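Local atomic coordinates of S-layer domain-containing protein (Ruminiclostridium thermocellum ATCC 27405, PDB entry 4QVS), a protein that is of unknown function but carries a region related to concanavalin A-like lectins and glucanases, which suggests, without establishing, a carbohydrate-binding role near the cell surface. Residues A7-D12 / V58-G63; A32-A37 / V49-V54; G63-F68 / F88-S93. All coordinates share one frame; numbering follows the deposited sequence.

Contact 1: residues A7-D12 / V58-G63; sequences AWYMFD and VALPDG. With NA (sodium ion), chain C.
Tyr9 lays its long aromatic side chain against Leu60 and Pro61 and supplies the largest share of the surface buried here. Its ring lies obliquely to Leu60, touching it along one side, with CE2 of Tyr9 3.8 Å from CD2 of Leu60. Further out, the phenol end and the proline ring meet from opposite directions, and Tyr9 OH comes within 3.4 Å of Pro61 CD. With CG anti to its own carbonyl carbon (chi1 -65°), the ring is carried across the gap toward residues 58-63. Tyrosine suits this place because its ring is at home among aliphatic groups while its hydroxyl, hydrogen-bonded to the backbone O of Gly30, has a polar partner within a buried setting.

Two residues on, Phe11 faces the same way and continues the apolar surface, its CE1 4.2 Å from Val58 CG1. One face of the Phe11 ring is covered near its rim by Tyr9 CB, 3.5 Å above the plane. The CA atoms of Tyr9 and Leu60 stand 9.6 Å apart, a spacing consistent with side chains meeting between two layers, as in the beta sandwich of concanavalin-like proteins. No hydrogen bond joins the two segments; each instead pairs with a strand of the second subunit, and Leu60 and Phe11 both pack on Phe204 of that chain.

Beyond the packed rings, the turn at residues 10-12 binds a sodium ion. Met10, a selenomethionine, offers its backbone O at 2.3 Å from the sodium, and Asp12 OD1 binds it at 2.5 Å. Water 1, the carbonyl oxygens of Asn45 and Asn47, and Asp202 of the second subunit also bind the ion, tying the two chains together through the metal.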
loop_
_atom_site.group_PDB
_atom_site.type_symbol
_atom_site.label_atom_id
_atom_site.label_comp_id
_atom_site.label_asym_id
_atom_site.label_seq_id
_atom_site.Cartn_x
_atom_site.Cartn_y
_atom_site.Cartn_z
ATOM N N ALA A 7 -23.185 -12.772 11.201
ATOM C CA ALA A 7 -22.611 -14.091 11.201
ATOM C C ALA A 7 -21.118 -14.115 11.541
ATOM O O ALA A 7 -20.397 -13.100 11.429
ATOM C CB ALA A 7 -22.824 -14.706 9.840
ATOM N N TRP A 8 -20.671 -15.310 11.909
ATOM C CA TRP A 8 -19.278 -15.581 12.225
ATOM C C TRP A 8 -18.897 -17.029 11.912
ATOM O O TRP A 8 -19.274 -17.941 12.632
ATOM C CB TRP A 8 -19.018 -15.275 13.709
ATOM C CG TRP A 8 -17.620 -15.455 14.132
ATOM C CD1 TRP A 8 -16.541 -15.658 13.342
ATOM C CD2 TRP A 8 -17.103 -15.282 15.485
ATOM N NE1 TRP A 8 -15.371 -15.684 14.130
ATOM C CE2 TRP A 8 -15.709 -15.467 15.435
ATOM C CE3 TRP A 8 -17.702 -15.036 16.727
ATOM C CZ2 TRP A 8 -14.880 -15.376 16.593
ATOM C CZ3 TRP A 8 -16.878 -14.956 17.883
ATOM C CH2 TRP A 8 -15.493 -15.129 17.794
ATOM N N TYR A 9 -18.098 -17.212 10.861
ATOM C CA TYR A 9 -17.581 -18.515 10.471
ATOM C C TYR A 9 -16.138 -18.645 10.985
ATOM O O TYR A 9 -15.235 -17.940 10.534
ATOM C CB TYR A 9 -17.678 -18.711 8.963
ATOM C CG TYR A 9 -19.137 -18.735 8.531
ATOM C CD1 TYR A 9 -19.938 -19.878 8.753
ATOM C CD2 TYR A 9 -19.739 -17.613 8.024
ATOM C CE1 TYR A 9 -21.294 -19.901 8.448
ATOM C CE2 TYR A 9 -21.096 -17.647 7.670
ATOM C CZ TYR A 9 -21.857 -18.787 7.897
ATOM O OH TYR A 9 -23.189 -18.769 7.549
HETATM N N MSE A 10 -15.960 -19.559 11.929
HETATM C CA MSE A 10 -14.664 -19.794 12.555
HETATM C C MSE A 10 -13.980 -20.903 11.831
HETATM O O MSE A 10 -12.799 -21.121 12.020
HETATM C CB MSE A 10 -14.869 -20.197 14.009
HETATM C CG MSE A 10 -15.486 -19.081 14.830
HETATM SE SE MSE A 10 -15.549 -19.760 16.680
HETATM C CE MSE A 10 -13.620 -19.436 16.965
ATOM N N PHE A 11 -14.734 -21.665 11.034
ATOM C CA PHE A 11 -14.164 -22.736 10.235
ATOM C C PHE A 11 -13.232 -23.692 11.001
ATOM O O PHE A 11 -12.198 -24.116 10.448
ATOM C CB PHE A 11 -13.398 -22.160 9.035
ATOM C CG PHE A 11 -14.232 -21.335 8.095
ATOM C CD1 PHE A 11 -15.297 -21.925 7.379
ATOM C CD2 PHE A 11 -13.931 -20.019 7.838
ATOM C CE1 PHE A 11 -16.033 -21.178 6.489
ATOM C CE2 PHE A 11 -14.686 -19.266 6.932
ATOM C CZ PHE A 11 -15.758 -19.859 6.270
ATOM N N ASP A 12 -13.590 -24.036 12.247
ATOM C CA ASP A 12 -12.764 -24.928 13.073
ATOM C C ASP A 12 -13.094 -26.405 12.948
ATOM O O ASP A 12 -12.204 -27.236 13.050
ATOM C CB ASP A 12 -12.837 -24.522 14.548
ATOM C CG ASP A 12 -12.140 -23.192 14.812
ATOM O OD1 ASP A 12 -11.256 -22.812 14.004
ATOM O OD2 ASP A 12 -12.495 -22.518 15.790
ATOM N N VAL A 58 -15.956 -21.367 -0.952
ATOM C CA VAL A 58 -16.903 -21.542 0.101
ATOM C C VAL A 58 -18.208 -20.933 -0.335
ATOM O O VAL A 58 -18.225 -19.799 -0.796
ATOM C CB VAL A 58 -16.423 -20.818 1.392
ATOM C CG1 VAL A 58 -17.431 -21.007 2.503
ATOM C CG2 VAL A 58 -15.049 -21.363 1.795
ATOM N N ALA A 59 -19.298 -21.688 -0.162
ATOM C CA ALA A 59 -20.612 -21.183 -0.452
ATOM C C ALA A 59 -21.192 -20.744 0.871
ATOM O O ALA A 59 -21.167 -21.493 1.852
ATOM C CB ALA A 59 -21.525 -22.258 -1.088
ATOM N N LEU A 60 -21.709 -19.523 0.905
ATOM C CA LEU A 60 -22.347 -18.990 2.095
ATOM C C LEU A 60 -23.833 -19.145 1.853
ATOM O O LEU A 60 -24.267 -19.264 0.707
ATOM C CB LEU A 60 -21.998 -17.521 2.275
ATOM C CG LEU A 60 -20.507 -17.249 2.569
ATOM C CD1 LEU A 60 -20.210 -15.770 2.475
ATOM C CD2 LEU A 60 -20.147 -17.739 3.950
ATOM N N PRO A 61 -24.626 -19.125 2.912
ATOM C CA PRO A 61 -26.091 -19.308 2.651
ATOM C C PRO A 61 -26.689 -18.046 2.050
ATOM O O PRO A 61 -26.188 -16.924 2.301
ATOM C CB PRO A 61 -26.673 -19.598 4.041
ATOM C CG PRO A 61 -25.625 -19.104 5.017
ATOM C CD PRO A 61 -24.282 -19.178 4.339
ATOM N N ASP A 62 -27.715 -18.229 1.221
ATOM C CA ASP A 62 -28.387 -17.136 0.527
ATOM C C ASP A 62 -28.890 -16.109 1.521
ATOM O O ASP A 62 -29.325 -16.474 2.591
ATOM C CB ASP A 62 -29.638 -17.652 -0.243
ATOM C CG ASP A 62 -29.320 -18.729 -1.277
ATOM O OD1 ASP A 62 -28.130 -19.035 -1.529
ATOM O OD2 ASP A 62 -30.294 -19.292 -1.855
ATOM N N GLY A 63 -28.873 -14.837 1.152
ATOM C CA GLY A 63 -29.416 -13.757 1.984
ATOM C C GLY A 63 -28.494 -13.197 3.071
ATOM O O GLY A 63 -28.771 -12.185 3.680
HETATM NA NA NA C . -10.665 -20.724 12.772
HETATM O O HOH W 1 -11.439 -19.459 14.147
#

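Contact 2: residues A32-A37 / V49-V54; sequences AVLYSA and VSLDGV
Leu34 is the apolar centre of this contact, its CD1 methyl reaching Val49 and Leu51 together. CD1 of Leu34 lies 4.0 Å from Val49 CG1, the two side chains lying alongside and running opposite ways. The same methyl is 4.2 Å from CD2 of Leu51, whose side chain starts off to one side but brings its end back toward Leu34. Branched aliphatic residues suit this buried position, since a single methyl can fill the angle between two neighbours.

After Tyr35, whose ring stacks with Tyr57 of strand 57-60, Ser36 brings in polar chemistry. Its hydroxyl swings away from its own backbone N (chi1 -176°) and comes 3.0 Å from the backbone O of Ser50. A hydrogen bond there is possible but not certain, because the one hydroxyl proton can also go to Asp56 OD2, while the N-H of Asn38 donates to the same hydroxyl oxygen. A small side chain with one group able both to give and to accept fits such a junction well.

At Ala37 the backbone N donates to water 2 at 2.9 Å, and this water makes a weak, long bond to Asp52 OD2. The other carboxylate oxygen, OD1 of Asp52, accepts from Val54 N at 2.8 Å, forming an Asx turn; the N-H approaches from well above the carboxylate plane (61° out of it). Gly53 in the middle has a positive phi (78°), a backbone shape in which a CB would collide with the carbonyl O of Asp52, so glycine suits the place.

Strand 32-35 is the middle of a three-stranded antiparallel sheet, between 21-22 and 57-60, whereas strand 47-52 pairs with 40-42 in a different sheet, and its residues 49-52 also join a strand of the second subunit.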
loop_
_atom_site.group_PDB
_atom_site.type_symbol
_atom_site.label_atom_id
_atom_site.label_comp_id
_atom_site.label_asym_id
_atom_site.label_seq_id
_atom_site.Cartn_x
_atom_site.Cartn_y
_atom_site.Cartn_z
ATOM N N ALA A 32 -22.081 -22.607 6.287
ATOM C CA ALA A 32 -21.213 -22.346 5.133
ATOM C C ALA A 32 -20.824 -23.701 4.564
ATOM O O ALA A 32 -20.656 -24.637 5.311
ATOM C CB ALA A 32 -19.966 -21.570 5.536
ATOM N N VAL A 33 -20.690 -23.833 3.249
ATOM C CA VAL A 33 -20.283 -25.086 2.684
ATOM C C VAL A 33 -18.939 -24.937 1.991
ATOM O O VAL A 33 -18.761 -24.102 1.096
ATOM C CB VAL A 33 -21.356 -25.608 1.664
ATOM C CG1 VAL A 33 -20.978 -27.001 1.189
ATOM C CG2 VAL A 33 -22.728 -25.640 2.334
ATOM N N LEU A 34 -18.029 -25.842 2.315
ATOM C CA LEU A 34 -16.682 -25.841 1.755
ATOM C C LEU A 34 -16.548 -26.855 0.634
ATOM O O LEU A 34 -16.939 -27.988 0.824
ATOM C CB LEU A 34 -15.658 -26.246 2.842
ATOM C CG LEU A 34 -14.187 -26.429 2.394
ATOM C CD1 LEU A 34 -13.705 -25.179 1.696
ATOM C CD2 LEU A 34 -13.223 -26.770 3.555
ATOM N N TYR A 35 -15.963 -26.432 -0.492
ATOM C CA TYR A 35 -15.636 -27.296 -1.612
ATOM C C TYR A 35 -14.100 -27.211 -1.735
ATOM O O TYR A 35 -13.550 -26.278 -2.319
ATOM C CB TYR A 35 -16.367 -26.850 -2.874
ATOM C CG TYR A 35 -17.889 -26.873 -2.714
ATOM C CD1 TYR A 35 -18.620 -28.027 -2.936
ATOM C CD2 TYR A 35 -18.559 -25.746 -2.302
ATOM C CE1 TYR A 35 -20.013 -28.047 -2.796
ATOM C CE2 TYR A 35 -19.919 -25.745 -2.132
ATOM C CZ TYR A 35 -20.638 -26.901 -2.382
ATOM O OH TYR A 35 -21.967 -26.827 -2.216
ATOM N N SER A 36 -13.422 -28.197 -1.155
ATOM C CA SER A 36 -11.958 -28.262 -1.156
ATOM C C SER A 36 -11.551 -29.651 -0.769
ATOM O O SER A 36 -12.146 -30.244 0.145
ATOM C CB SER A 36 -11.375 -27.267 -0.124
ATOM O OG SER A 36 -9.963 -27.279 -0.189
ATOM N N ALA A 37 -10.592 -30.218 -1.479
ATOM C CA ALA A 37 -10.122 -31.533 -1.113
ATOM C C ALA A 37 -9.210 -31.408 0.114
ATOM O O ALA A 37 -8.898 -32.391 0.746
ATOM C CB ALA A 37 -9.389 -32.190 -2.263
ATOM N N VAL A 49 -9.833 -22.413 6.613
ATOM C CA VAL A 49 -10.047 -22.941 5.257
ATOM C C VAL A 49 -8.786 -22.754 4.424
ATOM O O VAL A 49 -8.186 -21.687 4.468
ATOM C CB VAL A 49 -11.201 -22.175 4.553
ATOM C CG1 VAL A 49 -11.171 -22.339 3.044
ATOM C CG2 VAL A 49 -12.527 -22.612 5.127
ATOM N N SER A 50 -8.402 -23.791 3.672
ATOM C CA SER A 50 -7.299 -23.707 2.732
ATOM C C SER A 50 -7.789 -24.019 1.305
ATOM O O SER A 50 -8.107 -25.180 1.009
ATOM C CB SER A 50 -6.218 -24.696 3.081
ATOM O OG SER A 50 -5.094 -24.381 2.305
ATOM N N LEU A 51 -7.751 -22.995 0.435
ATOM C CA LEU A 51 -8.226 -23.074 -0.960
ATOM C C LEU A 51 -7.048 -23.244 -1.901
ATOM O O LEU A 51 -6.056 -22.501 -1.790
ATOM C CB LEU A 51 -8.983 -21.789 -1.313
ATOM C CG LEU A 51 -10.110 -21.359 -0.353
ATOM C CD1 LEU A 51 -10.766 -20.060 -0.811
ATOM C CD2 LEU A 51 -11.178 -22.442 -0.207
ATOM N N ASP A 52 -7.163 -24.192 -2.836
ATOM C CA ASP A 52 -6.076 -24.520 -3.723
ATOM C C ASP A 52 -5.774 -23.480 -4.791
ATOM O O ASP A 52 -4.730 -23.532 -5.403
ATOM C CB ASP A 52 -6.244 -25.903 -4.341
ATOM C CG ASP A 52 -7.503 -26.019 -5.244
ATOM O OD1 ASP A 52 -8.192 -25.001 -5.460
ATOM O OD2 ASP A 52 -7.768 -27.151 -5.716
ATOM N N GLY A 53 -6.651 -22.517 -4.990
ATOM C CA GLY A 53 -6.445 -21.541 -6.034
ATOM C C GLY A 53 -6.794 -22.099 -7.412
ATOM O O GLY A 53 -6.497 -21.479 -8.414
ATOM N N VAL A 54 -7.397 -23.271 -7.453
ATOM C CA VAL A 54 -7.731 -23.940 -8.718
ATOM C C VAL A 54 -9.237 -24.003 -8.856
ATOM O O VAL A 54 -9.782 -23.468 -9.778
ATOM C CB VAL A 54 -7.150 -25.372 -8.786
ATOM C CG1 VAL A 54 -7.538 -26.070 -10.095
ATOM C CG2 VAL A 54 -5.644 -25.328 -8.656
HETATM O O HOH W 2 -8.463 -28.672 -2.657
#

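Contact 3: residues G63-F68 / F88-S93; sequences GIAGTF and FDFFDS
Phe90 projects from strand 85-91, part of what is consistent with a concanavalin-like beta sandwich, and receives Ile64 and Ala65 from the loop that joins strands 57-60 and 71-79. Ala65 sets its methyl over one face of the phenylalanine ring, off-centre toward the rim, with CB 4.1 Å from Phe90 CD1. Being so small, alanine lets the backbone of the loop come near the ring. Ile64 meets the next carbon along, its CG2 branch 3.7 Å from Phe90 CE1 and slanted against the ring. The other branch, CG1, lies opposite the backbone N (chi1 -165°) and leads toward strand 7-9, where Ile64 packs on Ala7 and Tyr9; a beta-branched residue can thus serve two surfaces together.

The contact is wholly apolar, with no hydrogen bond between the segments. Behind it, strand 85-91 is held on one side by backbone bonds to strand 99-104, and residues 88-91 also pair with a strand of the second subunit. Ile73 of strand 71-79 packs on Phe90 as well. Within its own strand the ring meets Phe88, whose CE1 lies at the edge and in the plane of the Phe90 ring, 3.8 Å from CE2 of Phe90.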
loop_
_atom_site.group_PDB
_atom_site.type_symbol
_atom_site.label_atom_id
_atom_site.label_comp_id
_atom_site.label_asym_id
_atom_site.label_seq_id
_atom_site.Cartn_x
_atom_site.Cartn_y
_atom_site.Cartn_z
ATOM N N GLY A 63 -28.873 -14.837 1.152
ATOM C CA GLY A 63 -29.416 -13.757 1.984
ATOM C C GLY A 63 -28.494 -13.197 3.071
ATOM O O GLY A 63 -28.771 -12.185 3.680
ATOM N N ILE A 64 -27.368 -13.817 3.278
ATOM C CA ILE A 64 -26.548 -13.416 4.399
ATOM C C ILE A 64 -26.205 -11.921 4.465
ATOM O O ILE A 64 -26.183 -11.380 5.559
ATOM C CB ILE A 64 -25.350 -14.368 4.575
ATOM C CG1 ILE A 64 -24.750 -14.144 5.967
ATOM C CG2 ILE A 64 -24.343 -14.247 3.421
ATOM C CD1 ILE A 64 -23.783 -15.239 6.346
ATOM N N ALA A 65 -26.058 -11.246 3.312
ATOM C CA ALA A 65 -25.728 -9.803 3.281
ATOM C C ALA A 65 -26.685 -8.841 2.567
ATOM O O ALA A 65 -26.491 -7.626 2.664
ATOM C CB ALA A 65 -24.325 -9.598 2.721
ATOM N N GLY A 66 -27.725 -9.333 1.907
ATOM C CA GLY A 66 -28.604 -8.454 1.120
ATOM C C GLY A 66 -29.779 -7.774 1.800
ATOM O O GLY A 66 -30.691 -7.294 1.123
ATOM N N THR A 67 -29.772 -7.694 3.124
ATOM C CA THR A 67 -30.889 -7.066 3.815
ATOM C C THR A 67 -30.439 -5.890 4.670
ATOM O O THR A 67 -31.184 -5.421 5.511
ATOM C CB THR A 67 -31.634 -8.101 4.687
ATOM O OG1 THR A 67 -32.921 -7.583 5.043
ATOM C CG2 THR A 67 -30.851 -8.461 5.945
ATOM N N PHE A 68 -29.235 -5.393 4.429
ATOM C CA PHE A 68 -28.678 -4.358 5.270
ATOM C C PHE A 68 -28.384 -3.091 4.508
ATOM O O PHE A 68 -27.985 -3.127 3.348
ATOM C CB PHE A 68 -27.374 -4.857 5.897
ATOM C CG PHE A 68 -27.502 -6.155 6.651
ATOM C CD1 PHE A 68 -28.644 -6.444 7.422
ATOM C CD2 PHE A 68 -26.437 -7.055 6.680
ATOM C CE1 PHE A 68 -28.745 -7.636 8.143
ATOM C CE2 PHE A 68 -26.530 -8.241 7.410
ATOM C CZ PHE A 68 -27.687 -8.536 8.135
ATOM N N PHE A 88 -14.347 -12.345 -2.124
ATOM C CA PHE A 88 -15.760 -12.619 -1.839
ATOM C C PHE A 88 -16.664 -11.988 -2.916
ATOM O O PHE A 88 -16.289 -11.025 -3.614
ATOM C CB PHE A 88 -16.231 -12.274 -0.404
ATOM C CG PHE A 88 -16.336 -10.812 -0.098
ATOM C CD1 PHE A 88 -17.280 -10.004 -0.709
ATOM C CD2 PHE A 88 -15.524 -10.242 0.898
ATOM C CE1 PHE A 88 -17.378 -8.666 -0.419
ATOM C CE2 PHE A 88 -15.648 -8.919 1.213
ATOM C CZ PHE A 88 -16.564 -8.122 0.567
ATOM N N ASP A 89 -17.874 -12.495 -3.009
ATOM C CA ASP A 89 -18.819 -12.007 -4.034
ATOM C C ASP A 89 -20.198 -12.342 -3.538
ATOM O O ASP A 89 -20.463 -13.460 -3.155
ATOM C CB ASP A 89 -18.435 -12.612 -5.371
ATOM C CG ASP A 89 -19.409 -12.323 -6.480
ATOM O OD1 ASP A 89 -20.130 -11.329 -6.473
ATOM O OD2 ASP A 89 -19.337 -13.074 -7.455
ATOM N N PHE A 90 -21.008 -11.295 -3.412
ATOM C CA PHE A 90 -22.368 -11.381 -3.004
ATOM C C PHE A 90 -23.092 -10.744 -4.167
ATOM O O PHE A 90 -22.860 -9.582 -4.520
ATOM C CB PHE A 90 -22.650 -10.645 -1.703
ATOM C CG PHE A 90 -21.893 -11.202 -0.523
ATOM C CD1 PHE A 90 -22.384 -12.263 0.206
ATOM C CD2 PHE A 90 -20.666 -10.662 -0.165
ATOM C CE1 PHE A 90 -21.672 -12.768 1.299
ATOM C CE2 PHE A 90 -19.952 -11.155 0.930
ATOM C CZ PHE A 90 -20.452 -12.210 1.655
ATOM N N PHE A 91 -23.976 -11.519 -4.775
ATOM C CA PHE A 91 -24.607 -11.096 -6.027
ATOM C C PHE A 91 -26.087 -11.518 -6.110
ATOM O O PHE A 91 -26.500 -12.471 -5.485
ATOM C CB PHE A 91 -23.793 -11.703 -7.192
ATOM C CG PHE A 91 -23.691 -13.227 -7.166
ATOM C CD1 PHE A 91 -22.762 -13.870 -6.365
ATOM C CD2 PHE A 91 -24.515 -14.006 -7.978
ATOM C CE1 PHE A 91 -22.670 -15.242 -6.337
ATOM C CE2 PHE A 91 -24.440 -15.396 -7.957
ATOM C CZ PHE A 91 -23.515 -16.021 -7.146
ATOM N N ASP A 92 -26.863 -10.738 -6.847
ATOM C CA ASP A 92 -28.296 -10.961 -7.073
ATOM C C ASP A 92 -28.475 -12.324 -7.709
ATOM O O ASP A 92 -27.797 -12.629 -8.687
ATOM C CB ASP A 92 -28.816 -9.858 -8.026
ATOM C CG ASP A 92 -30.277 -10.067 -8.493
ATOM O OD1 ASP A 92 -31.067 -10.699 -7.796
ATOM O OD2 ASP A 92 -30.638 -9.594 -9.578
ATOM N N SER A 93 -29.344 -13.160 -7.144
ATOM C CA SER A 93 -29.617 -14.459 -7.752
ATOM C C SER A 93 -30.413 -14.292 -9.094
ATOM O O SER A 93 -30.369 -15.161 -9.965
ATOM C CB SER A 93 -30.377 -15.378 -6.777
ATOM O OG SER A 93 -31.704 -14.914 -6.524
#

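The touching residues of contact 3 are all buried, and those of contact 1 all but Pro61, whereas contact 2 runs from a buried apolar centre to the partly exposed Ser36 and Ser50, where a hydroxyl, a water and a carboxylate gather. Contact 1 is apolar between its segments but extends to a metal site; contact 3 is purely hydrocarbon. Contacts 1 and 2 share one sheet through the neighbouring strands 57-60 and 32-35, and Phe11 CD1 packs 3.6 Å from Val49 CG2. Contacts 1 and 3 share Gly63, where one segment runs into the next, and meet where Leu60 CD1 lies 3.5 Å from Phe90 CE1. Contacts 2 and 3 do not touch. All three also touch the second subunit.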